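L-ribulose 3-epimerase (Methylomonas sp. DH-1, PDB 7CJ7) catalyses the reversible epimerization of ketoses at C3, preferring L-ribulose, as a manganese-dependent homodimeric enzyme. Local coordinates at residues I112-L116 and G117-G121; A139-A142 and A143-I147; L169-L172 and D173-R177; A228-F231 and A232-Q236. One frame throughout, in Å; residues are numbered along the deposited sequence.

Interaction 1: residues I112-L116 and G117-G121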
loop_
_atom_site.group_PDB
_atom_site.type_symbol
_atom_site.label_atom_id
_atom_site.label_comp_id
_atom_site.label_asym_id
_atom_site.label_seq_id
_atom_site.Cartn_x
_atom_site.Cartn_y
_atom_site.Cartn_z
ATOM N N ILE A 112 -0.957 6.820 -16.431
ATOM C CA ILE A 112 -1.571 7.125 -17.754
ATOM C C ILE A 112 -1.712 5.837 -18.566
ATOM O O ILE A 112 -2.266 5.911 -19.661
ATOM C CB ILE A 112 -0.746 8.189 -18.501
ATOM C CG1 ILE A 112 0.732 7.804 -18.602
ATOM C CG2 ILE A 112 -0.919 9.556 -17.859
ATOM C CD1 ILE A 112 1.549 8.751 -19.452
ATOM N N TYR A 113 -1.223 4.707 -18.048
ATOM C CA TYR A 113 -1.076 3.441 -18.808
ATOM C C TYR A 113 -2.085 2.391 -18.316
ATOM O O TYR A 113 -2.102 1.280 -18.862
ATOM C CB TYR A 113 0.359 2.926 -18.671
ATOM C CG TYR A 113 0.790 2.791 -17.240
ATOM C CD1 TYR A 113 0.519 1.634 -16.529
ATOM C CD2 TYR A 113 1.424 3.831 -16.578
ATOM C CE1 TYR A 113 0.883 1.501 -15.200
ATOM C CE2 TYR A 113 1.808 3.707 -15.253
ATOM C CZ TYR A 113 1.523 2.543 -14.557
ATOM O OH TYR A 113 1.884 2.407 -13.248
ATOM N N CYS A 114 -2.922 2.734 -17.343
ATOM C CA CYS A 114 -3.952 1.813 -16.796
ATOM C C CYS A 114 -4.937 2.576 -15.904
ATOM O O CYS A 114 -4.730 3.786 -15.669
ATOM C CB CYS A 114 -3.307 0.697 -15.991
ATOM S SG CYS A 114 -2.603 1.269 -14.429
ATOM N N ALA A 115 -5.972 1.889 -15.422
ATOM C CA ALA A 115 -6.890 2.435 -14.399
ATOM C C ALA A 115 -6.123 2.559 -13.078
ATOM O O ALA A 115 -5.470 1.580 -12.652
ATOM C CB ALA A 115 -8.116 1.566 -14.267
ATOM N N LEU A 116 -6.157 3.738 -12.468
ATOM C CA LEU A 116 -5.564 3.972 -11.127
ATOM C C LEU A 116 -6.495 3.331 -10.103
ATOM O O LEU A 116 -7.664 3.754 -10.043
ATOM C CB LEU A 116 -5.432 5.476 -10.885
ATOM C CG LEU A 116 -4.865 5.878 -9.528
ATOM C CD1 LEU A 116 -3.442 5.398 -9.372
ATOM C CD2 LEU A 116 -4.939 7.385 -9.335
ATOM N N GLY A 117 -6.014 2.333 -9.362
ATOM C CA GLY A 117 -6.791 1.721 -8.268
ATOM C C GLY A 117 -6.564 0.228 -8.149
ATOM O O GLY A 117 -5.594 -0.275 -8.735
ATOM N N LYS A 118 -7.413 -0.442 -7.368
ATOM C CA LYS A 118 -7.144 -1.822 -6.891
ATOM C C LYS A 118 -7.754 -2.843 -7.851
ATOM O O LYS A 118 -8.950 -3.106 -7.752
ATOM C CB LYS A 118 -7.700 -2.076 -5.489
ATOM C CG LYS A 118 -7.200 -3.388 -4.895
ATOM C CD LYS A 118 -7.987 -3.935 -3.732
ATOM C CE LYS A 118 -7.263 -3.748 -2.420
ATOM N NZ LYS A 118 -7.081 -2.308 -2.145
ATOM N N TYR A 119 -6.937 -3.427 -8.716
ATOM C CA TYR A 119 -7.374 -4.485 -9.653
ATOM C C TYR A 119 -7.712 -5.713 -8.822
ATOM O O TYR A 119 -7.021 -6.001 -7.847
ATOM C CB TYR A 119 -6.278 -4.783 -10.672
ATOM C CG TYR A 119 -6.212 -3.793 -11.805
ATOM C CD1 TYR A 119 -7.002 -3.953 -12.929
ATOM C CD2 TYR A 119 -5.379 -2.688 -11.753
ATOM C CE1 TYR A 119 -6.942 -3.067 -13.992
ATOM C CE2 TYR A 119 -5.317 -1.789 -12.803
ATOM C CZ TYR A 119 -6.100 -1.981 -13.928
ATOM O OH TYR A 119 -6.057 -1.111 -14.978
ATOM N N PRO A 120 -8.778 -6.453 -9.191
ATOM C CA PRO A 120 -9.204 -7.627 -8.432
ATOM C C PRO A 120 -8.364 -8.871 -8.742
ATOM O O PRO A 120 -8.589 -9.898 -8.134
ATOM C CB PRO A 120 -10.649 -7.820 -8.918
ATOM C CG PRO A 120 -10.618 -7.345 -10.345
ATOM C CD PRO A 120 -9.653 -6.172 -10.341
ATOM N N GLY A 121 -7.453 -8.763 -9.710
ATOM C CA GLY A 121 -6.632 -9.897 -10.166
ATOM C C GLY A 121 -5.451 -9.424 -10.995
ATOM O O GLY A 121 -5.345 -8.242 -11.333
#
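With CG anti to its own carbonyl carbon (chi1 -80°), the Y119 side chain runs back along the chain, and its hydroxyl arrives beside the backbone of C114 and A115. There A115 N donates to Y119 OH at 3.0 Å, a somewhat bent bond (137° at the hydrogen). The same oxygen lies 3.4 Å from C114 CB and 3.5 Å from A115 CB, so the phenol end is packed by two small side chains while it accepts from the peptide. Y119 CE2 lies 3.4 Å from A115 O, in an oblique approach. D77 is the stronger partner of the hydroxyl, through OD2, and W264 of the second subunit packs on the Y119 side chain. A phenylalanine here would probably leave A115 N and the D77 carboxylate without their shared partner. At G117 the phi of 144° would jam a CB against the carbonyl O of L116, which calls for glycine. L116 packs against E158, L257 and T260, its side chain about 4 Å from the bound L-sorbose. K118 NZ hydrogen-bonds to Y157 O of the second subunit. This loop, after strand 107-112, lies at the C-terminal mouth of a TIM barrel, where sugar pocket and dimer contact lie side by side.

Interaction 2: residues A139-A142 and A143-I147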
loop_
_atom_site.group_PDB
_atom_site.type_symbol
_atom_site.label_atom_id
_atom_site.label_comp_id
_atom_site.label_asym_id
_atom_site.label_seq_id
_atom_site.Cartn_x
_atom_site.Cartn_y
_atom_site.Cartn_z
ATOM N N ALA A 139 2.375 8.553 -26.964
ATOM C CA ALA A 139 3.716 9.148 -27.173
ATOM C C ALA A 139 3.753 9.855 -28.536
ATOM O O ALA A 139 4.290 10.975 -28.625
ATOM C CB ALA A 139 4.786 8.096 -27.048
ATOM N N ASP A 140 3.208 9.225 -29.576
ATOM C CA ASP A 140 3.263 9.759 -30.958
ATOM C C ASP A 140 2.385 11.014 -31.037
ATOM O O ASP A 140 2.823 12.003 -31.684
ATOM C CB ASP A 140 2.896 8.675 -31.975
ATOM C CG ASP A 140 3.951 7.585 -32.092
ATOM O OD1 ASP A 140 5.095 7.828 -31.663
ATOM O OD2 ASP A 140 3.617 6.490 -32.594
ATOM N N TYR A 141 1.212 11.003 -30.397
ATOM C CA TYR A 141 0.301 12.178 -30.333
ATOM C C TYR A 141 0.983 13.339 -29.598
ATOM O O TYR A 141 0.963 14.494 -30.118
ATOM C CB TYR A 141 -1.029 11.810 -29.671
ATOM C CG TYR A 141 -2.066 12.890 -29.767
ATOM C CD1 TYR A 141 -2.766 13.125 -30.940
ATOM C CD2 TYR A 141 -2.321 13.715 -28.685
ATOM C CE1 TYR A 141 -3.709 14.139 -31.022
ATOM C CE2 TYR A 141 -3.251 14.733 -28.758
ATOM C CZ TYR A 141 -3.971 14.929 -29.917
ATOM O OH TYR A 141 -4.878 15.953 -29.971
ATOM N N ALA A 142 1.563 13.058 -28.428
ATOM C CA ALA A 142 2.254 14.046 -27.567
ATOM C C ALA A 142 3.462 14.611 -28.317
ATOM O O ALA A 142 3.776 15.785 -28.126
ATOM C CB ALA A 142 2.667 13.416 -26.258
ATOM N N ALA A 143 4.127 13.797 -29.139
ATOM C CA ALA A 143 5.386 14.193 -29.816
ATOM C C ALA A 143 5.090 15.361 -30.760
ATOM O O ALA A 143 5.964 16.215 -30.953
ATOM C CB ALA A 143 5.988 13.014 -30.543
ATOM N N ASP A 144 3.879 15.398 -31.313
ATOM C CA ASP A 144 3.440 16.436 -32.280
ATOM C C ASP A 144 3.258 17.778 -31.554
ATOM O O ASP A 144 3.280 18.816 -32.242
ATOM C CB ASP A 144 2.182 15.967 -33.012
ATOM C CG ASP A 144 2.428 14.807 -33.971
ATOM O OD1 ASP A 144 3.499 14.786 -34.623
ATOM O OD2 ASP A 144 1.546 13.929 -34.064
ATOM N N LYS A 145 3.124 17.769 -30.220
ATOM C CA LYS A 145 2.857 18.983 -29.398
ATOM C C LYS A 145 4.011 19.254 -28.425
ATOM O O LYS A 145 3.803 20.014 -27.470
ATOM C CB LYS A 145 1.528 18.795 -28.665
ATOM C CG LYS A 145 0.338 18.679 -29.603
ATOM C CD LYS A 145 -1.000 18.850 -28.941
ATOM C CE LYS A 145 -2.107 19.005 -29.964
ATOM N NZ LYS A 145 -3.247 19.788 -29.435
ATOM N N GLY A 146 5.181 18.652 -28.654
ATOM C CA GLY A 146 6.401 18.899 -27.859
ATOM C C GLY A 146 6.269 18.426 -26.420
ATOM O O GLY A 146 6.899 19.020 -25.524
ATOM N N ILE A 147 5.511 17.356 -26.195
ATOM C CA ILE A 147 5.205 16.857 -24.827
ATOM C C ILE A 147 5.873 15.490 -24.617
ATOM O O ILE A 147 5.801 14.616 -25.509
ATOM C CB ILE A 147 3.683 16.850 -24.594
ATOM C CG1 ILE A 147 3.161 18.278 -24.368
ATOM C CG2 ILE A 147 3.307 15.917 -23.452
ATOM C CD1 ILE A 147 1.684 18.431 -24.594
#
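Y141 lies alongside K145, one turn further on, both side chains pointing the same way; the closest pair, Y141 OH and K145 CE, is 4.1 Å apart. Y141 has CG anti to the backbone N (chi1 -171°), and the lysine is extended beyond CG; K145 NZ forms a salt bridge with D98 OD1 on helix 83-102, and Y141 OH hydrogen-bonds to the same oxygen. An apolar pair, A142 CB to I147 CG2 at 3.8 Å, lies close to I149 of the next strand. Between these pairs the backbone closes in a Schellman motif. A142 O accepts from I147 N at 3.0 Å, nearly straight at 159°, and from K145 N at 3.0 Å, the two donors coming from opposite faces of the carbonyl plane. The companion bond, G146 N to A143 O at 3.4 Å, is weak; it ends a type I turn from A143 to G146, and the positive phi of G146 suits glycine. One step back, A143 N donates to A139 O at 2.9 Å. Two donors thus satisfy a carbonyl at the end of the helix. The charge of D98 meets a lysine and a phenol together, which would be expected to favour its ionised form and bind this turn to the neighbouring helix.

Interaction 3: residues L169-L172 and D173-R177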
loop_
_atom_site.group_PDB
_atom_site.type_symbol
_atom_site.label_atom_id
_atom_site.label_comp_id
_atom_site.label_asym_id
_atom_site.label_seq_id
_atom_site.Cartn_x
_atom_site.Cartn_y
_atom_site.Cartn_z
ATOM N N LEU A 169 10.995 -0.059 -16.688
ATOM C CA LEU A 169 12.043 0.090 -17.734
ATOM C C LEU A 169 11.881 -1.006 -18.806
ATOM O O LEU A 169 12.044 -0.689 -19.985
ATOM C CB LEU A 169 13.427 0.076 -17.081
ATOM C CG LEU A 169 13.763 1.312 -16.249
ATOM C CD1 LEU A 169 15.064 1.108 -15.494
ATOM C CD2 LEU A 169 13.836 2.559 -17.118
ATOM N N ALA A 170 11.521 -2.238 -18.433
ATOM C CA ALA A 170 11.239 -3.324 -19.398
ATOM C C ALA A 170 10.014 -2.946 -20.236
ATOM O O ALA A 170 10.048 -3.146 -21.457
ATOM C CB ALA A 170 11.032 -4.626 -18.682
ATOM N N PHE A 171 8.982 -2.383 -19.609
ATOM C CA PHE A 171 7.752 -1.903 -20.292
ATOM C C PHE A 171 8.138 -0.820 -21.308
ATOM O O PHE A 171 7.716 -0.880 -22.470
ATOM C CB PHE A 171 6.741 -1.429 -19.243
ATOM C CG PHE A 171 5.401 -0.987 -19.769
ATOM C CD1 PHE A 171 5.241 0.259 -20.345
ATOM C CD2 PHE A 171 4.288 -1.798 -19.631
ATOM C CE1 PHE A 171 4.005 0.675 -20.805
ATOM C CE2 PHE A 171 3.043 -1.370 -20.066
ATOM C CZ PHE A 171 2.902 -0.130 -20.640
ATOM N N LEU A 172 8.957 0.144 -20.893
ATOM C CA LEU A 172 9.366 1.268 -21.769
ATOM C C LEU A 172 10.199 0.739 -22.941
ATOM O O LEU A 172 10.168 1.357 -24.006
ATOM C CB LEU A 172 10.133 2.289 -20.937
ATOM C CG LEU A 172 9.250 3.198 -20.090
ATOM C CD1 LEU A 172 10.088 4.009 -19.128
ATOM C CD2 LEU A 172 8.436 4.110 -20.971
ATOM N N ASP A 173 10.911 -0.373 -22.758
ATOM C CA ASP A 173 11.709 -0.981 -23.855
ATOM C C ASP A 173 10.759 -1.464 -24.953
ATOM O O ASP A 173 11.116 -1.355 -26.130
ATOM C CB ASP A 173 12.562 -2.151 -23.373
ATOM C CG ASP A 173 13.758 -1.747 -22.538
ATOM O OD1 ASP A 173 14.196 -0.588 -22.666
ATOM O OD2 ASP A 173 14.252 -2.612 -21.768
ATOM N N GLU A 174 9.583 -1.968 -24.578
ATOM C CA GLU A 174 8.555 -2.454 -25.539
ATOM C C GLU A 174 7.847 -1.241 -26.156
ATOM O O GLU A 174 7.536 -1.281 -27.350
ATOM C CB GLU A 174 7.585 -3.427 -24.857
ATOM C CG GLU A 174 8.259 -4.685 -24.319
ATOM C CD GLU A 174 7.399 -5.570 -23.424
ATOM O OE1 GLU A 174 7.967 -6.358 -22.632
ATOM O OE2 GLU A 174 6.158 -5.480 -23.509
ATOM N N VAL A 175 7.604 -0.180 -25.386
ATOM C CA VAL A 175 7.004 1.061 -25.944
ATOM C C VAL A 175 7.967 1.626 -26.996
ATOM O O VAL A 175 7.529 1.934 -28.107
ATOM C CB VAL A 175 6.711 2.082 -24.833
ATOM C CG1 VAL A 175 6.324 3.426 -25.426
ATOM C CG2 VAL A 175 5.646 1.543 -23.885
ATOM N N ASN A 176 9.240 1.757 -26.629
ATOM C CA ASN A 176 10.330 2.165 -27.543
ATOM C C ASN A 176 9.993 3.502 -28.215
ATOM O O ASN A 176 9.991 3.570 -29.458
ATOM C CB ASN A 176 10.576 1.096 -28.602
ATOM C CG ASN A 176 11.874 1.368 -29.316
ATOM O OD1 ASN A 176 12.778 1.933 -28.713
ATOM N ND2 ASN A 176 11.965 0.974 -30.573
ATOM N N ARG A 177 9.722 4.531 -27.418
ATOM C CA ARG A 177 9.463 5.909 -27.895
ATOM C C ARG A 177 10.400 6.865 -27.172
ATOM O O ARG A 177 10.551 6.782 -25.957
ATOM C CB ARG A 177 7.992 6.267 -27.673
ATOM C CG ARG A 177 7.039 5.485 -28.564
ATOM C CD ARG A 177 7.307 5.740 -30.030
ATOM N NE ARG A 177 6.227 5.294 -30.891
ATOM C CZ ARG A 177 6.152 4.086 -31.423
ATOM N NH1 ARG A 177 7.085 3.196 -31.146
ATOM N NH2 ARG A 177 5.148 3.767 -32.222
HETATM O O HOH W 1 9.873 4.148 -24.578
#
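L172 O is gripped twice: N176 N donates to it at 2.8 Å in an almost linear bond (170°), and a water donates to it at 2.9 Å. That water accepts in turn from R177 N at 2.9 Å, bridging the helix to the first residues after it. N176 has left helical angles for positive phi, and the water stands where a Schellman motif would have R177 N bond directly to L172 O. One residue earlier V175 N reaches F171 O at 3.0 Å in the carbonyl plane. The same pair meets through side chains. F171 holds CG anti to the backbone N (chi1 -176°), which sends its ring forward along the helix until CE1 is 3.6 Å from V175 CG2, the two groups crossing at a slant. F171 also packs on R128, S131 and V132 of helix 125-143 and on L151, while L172 packs on A180 and L182. On the outer side D173 N donates to L169 O at 3.0 Å, and the D173 carboxylate forms a salt bridge with R206. This is the C-terminal end of the helix in a beta-alpha-beta crossover of the TIM barrel, linking strands 148-152 and 180-185.

Interaction 4: residues A228-F231 and A232-Q236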
loop_
_atom_site.group_PDB
_atom_site.type_symbol
_atom_site.label_atom_id
_atom_site.label_comp_id
_atom_site.label_asym_id
_atom_site.label_seq_id
_atom_site.Cartn_x
_atom_site.Cartn_y
_atom_site.Cartn_z
ATOM N N ALA A 228 17.620 10.084 2.171
ATOM C CA ALA A 228 19.090 10.212 2.035
ATOM C C ALA A 228 19.556 9.336 0.867
ATOM O O ALA A 228 20.340 9.826 0.023
ATOM C CB ALA A 228 19.787 9.851 3.328
ATOM N N SER A 229 19.079 8.091 0.822
ATOM C CA SER A 229 19.414 7.094 -0.221
ATOM C C SER A 229 18.857 7.557 -1.568
ATOM O O SER A 229 19.579 7.501 -2.580
ATOM C CB SER A 229 18.902 5.732 0.159
ATOM O OG SER A 229 19.256 4.790 -0.828
ATOM N N PHE A 230 17.617 8.027 -1.582
ATOM C CA PHE A 230 16.939 8.429 -2.832
ATOM C C PHE A 230 17.660 9.630 -3.458
ATOM O O PHE A 230 17.954 9.585 -4.661
ATOM C CB PHE A 230 15.472 8.756 -2.579
ATOM C CG PHE A 230 14.754 9.111 -3.849
ATOM C CD1 PHE A 230 14.577 8.159 -4.838
ATOM C CD2 PHE A 230 14.321 10.405 -4.085
ATOM C CE1 PHE A 230 13.920 8.476 -6.015
ATOM C CE2 PHE A 230 13.664 10.723 -5.263
ATOM C CZ PHE A 230 13.479 9.762 -6.232
ATOM N N PHE A 231 17.914 10.695 -2.693
ATOM C CA PHE A 231 18.539 11.921 -3.255
ATOM C C PHE A 231 19.993 11.635 -3.661
ATOM O O PHE A 231 20.475 12.213 -4.653
ATOM C CB PHE A 231 18.375 13.105 -2.306
ATOM C CG PHE A 231 16.972 13.652 -2.274
ATOM C CD1 PHE A 231 16.383 14.159 -3.421
ATOM C CD2 PHE A 231 16.236 13.650 -1.100
ATOM C CE1 PHE A 231 15.092 14.667 -3.396
ATOM C CE2 PHE A 231 14.952 14.172 -1.073
ATOM C CZ PHE A 231 14.383 14.677 -2.218
ATOM N N ALA A 232 20.679 10.746 -2.952
ATOM C CA ALA A 232 22.042 10.311 -3.328
ATOM C C ALA A 232 22.006 9.674 -4.724
ATOM O O ALA A 232 22.875 9.988 -5.560
ATOM C CB ALA A 232 22.597 9.381 -2.284
ATOM N N ALA A 233 21.024 8.815 -4.986
ATOM C CA ALA A 233 20.892 8.109 -6.283
ATOM C C ALA A 233 20.593 9.128 -7.390
ATOM O O ALA A 233 21.173 9.009 -8.474
ATOM C CB ALA A 233 19.821 7.058 -6.200
ATOM N N LEU A 234 19.701 10.091 -7.143
ATOM C CA LEU A 234 19.403 11.163 -8.126
ATOM C C LEU A 234 20.701 11.900 -8.470
ATOM O O LEU A 234 20.910 12.224 -9.639
ATOM C CB LEU A 234 18.367 12.139 -7.558
ATOM C CG LEU A 234 16.915 11.665 -7.512
ATOM C CD1 LEU A 234 16.010 12.838 -7.185
ATOM C CD2 LEU A 234 16.475 11.017 -8.814
ATOM N N LYS A 235 21.540 12.177 -7.475
ATOM C CA LYS A 235 22.816 12.894 -7.703
ATOM C C LYS A 235 23.739 12.026 -8.561
ATOM O O LYS A 235 24.435 12.586 -9.419
ATOM C CB LYS A 235 23.472 13.260 -6.375
ATOM C CG LYS A 235 24.710 14.134 -6.505
ATOM C CD LYS A 235 25.244 14.575 -5.165
ATOM C CE LYS A 235 26.040 15.852 -5.253
ATOM N NZ LYS A 235 27.166 15.694 -6.194
ATOM N N GLN A 236 23.738 10.710 -8.332
ATOM C CA GLN A 236 24.627 9.744 -9.021
ATOM C C GLN A 236 24.276 9.686 -10.511
ATOM O O GLN A 236 25.188 9.421 -11.306
ATOM C CB GLN A 236 24.533 8.375 -8.345
ATOM C CG GLN A 236 25.447 7.322 -8.963
ATOM C CD GLN A 236 26.899 7.732 -9.036
ATOM O OE1 GLN A 236 27.406 8.495 -8.209
ATOM N NE2 GLN A 236 27.590 7.203 -10.035
#
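Four regular i to i+4 bonds run from 228-231 to 232-236, the straightest being L234 N to F230 O at 3.1 Å and 163°, with the donor in the carbonyl plane. On the barrel side of this helix L234 meets two phenylalanines. Its CG sits 4.0 Å above one face of the F230 ring, offset toward the rim, and its CD1 comes to 3.7 Å from F230 CE2. In F230 chi1 of -178° swings the ring toward the next turn, and chi2 of 66° turns a face to L234. F231, one residue on, lies beside L234 and points the same way, its CD1 4.0 Å from L234 CD1. F230 CD2 stands 4.3 Å above one face of the F231 ring, offset toward its rim. Shortening L234 to an alanine would probably uncover that face of F230, take away the neighbour of F231 CD1 and leave F230 freer to turn. V200 and L207 close over the leucine, while F230 continues onto V210, I212 and M189. Away from this face, A232 and K235 are exposed. The helix is therefore amphipathic: L234 and F230 make a CH-pi-like contact within it, and apolar packing of F230, F231 and L234 on strand 207-212 holds it to the barrel.

All four interactions are local and follow in series, so none nests within or crosses another. Interaction 1 folds the loop after strand 107-112 back on itself through Y119. Interaction 2 then ends helix 125-143 and turns the chain into strand 148-152. Interaction 3 does the like for helix 165-175, before strand 180-185, and interaction 4 lies within helix 227-236, between the last two strands. Only interactions 2 and 3 touch: D140 OD1 and R177 NE form a salt bridge of 2.9 Å, and A139 packs on R177, joining consecutive helix ends of the barrel's outer layer. Interaction 4 stands apart, with its centre 24 Å from that of interaction 3.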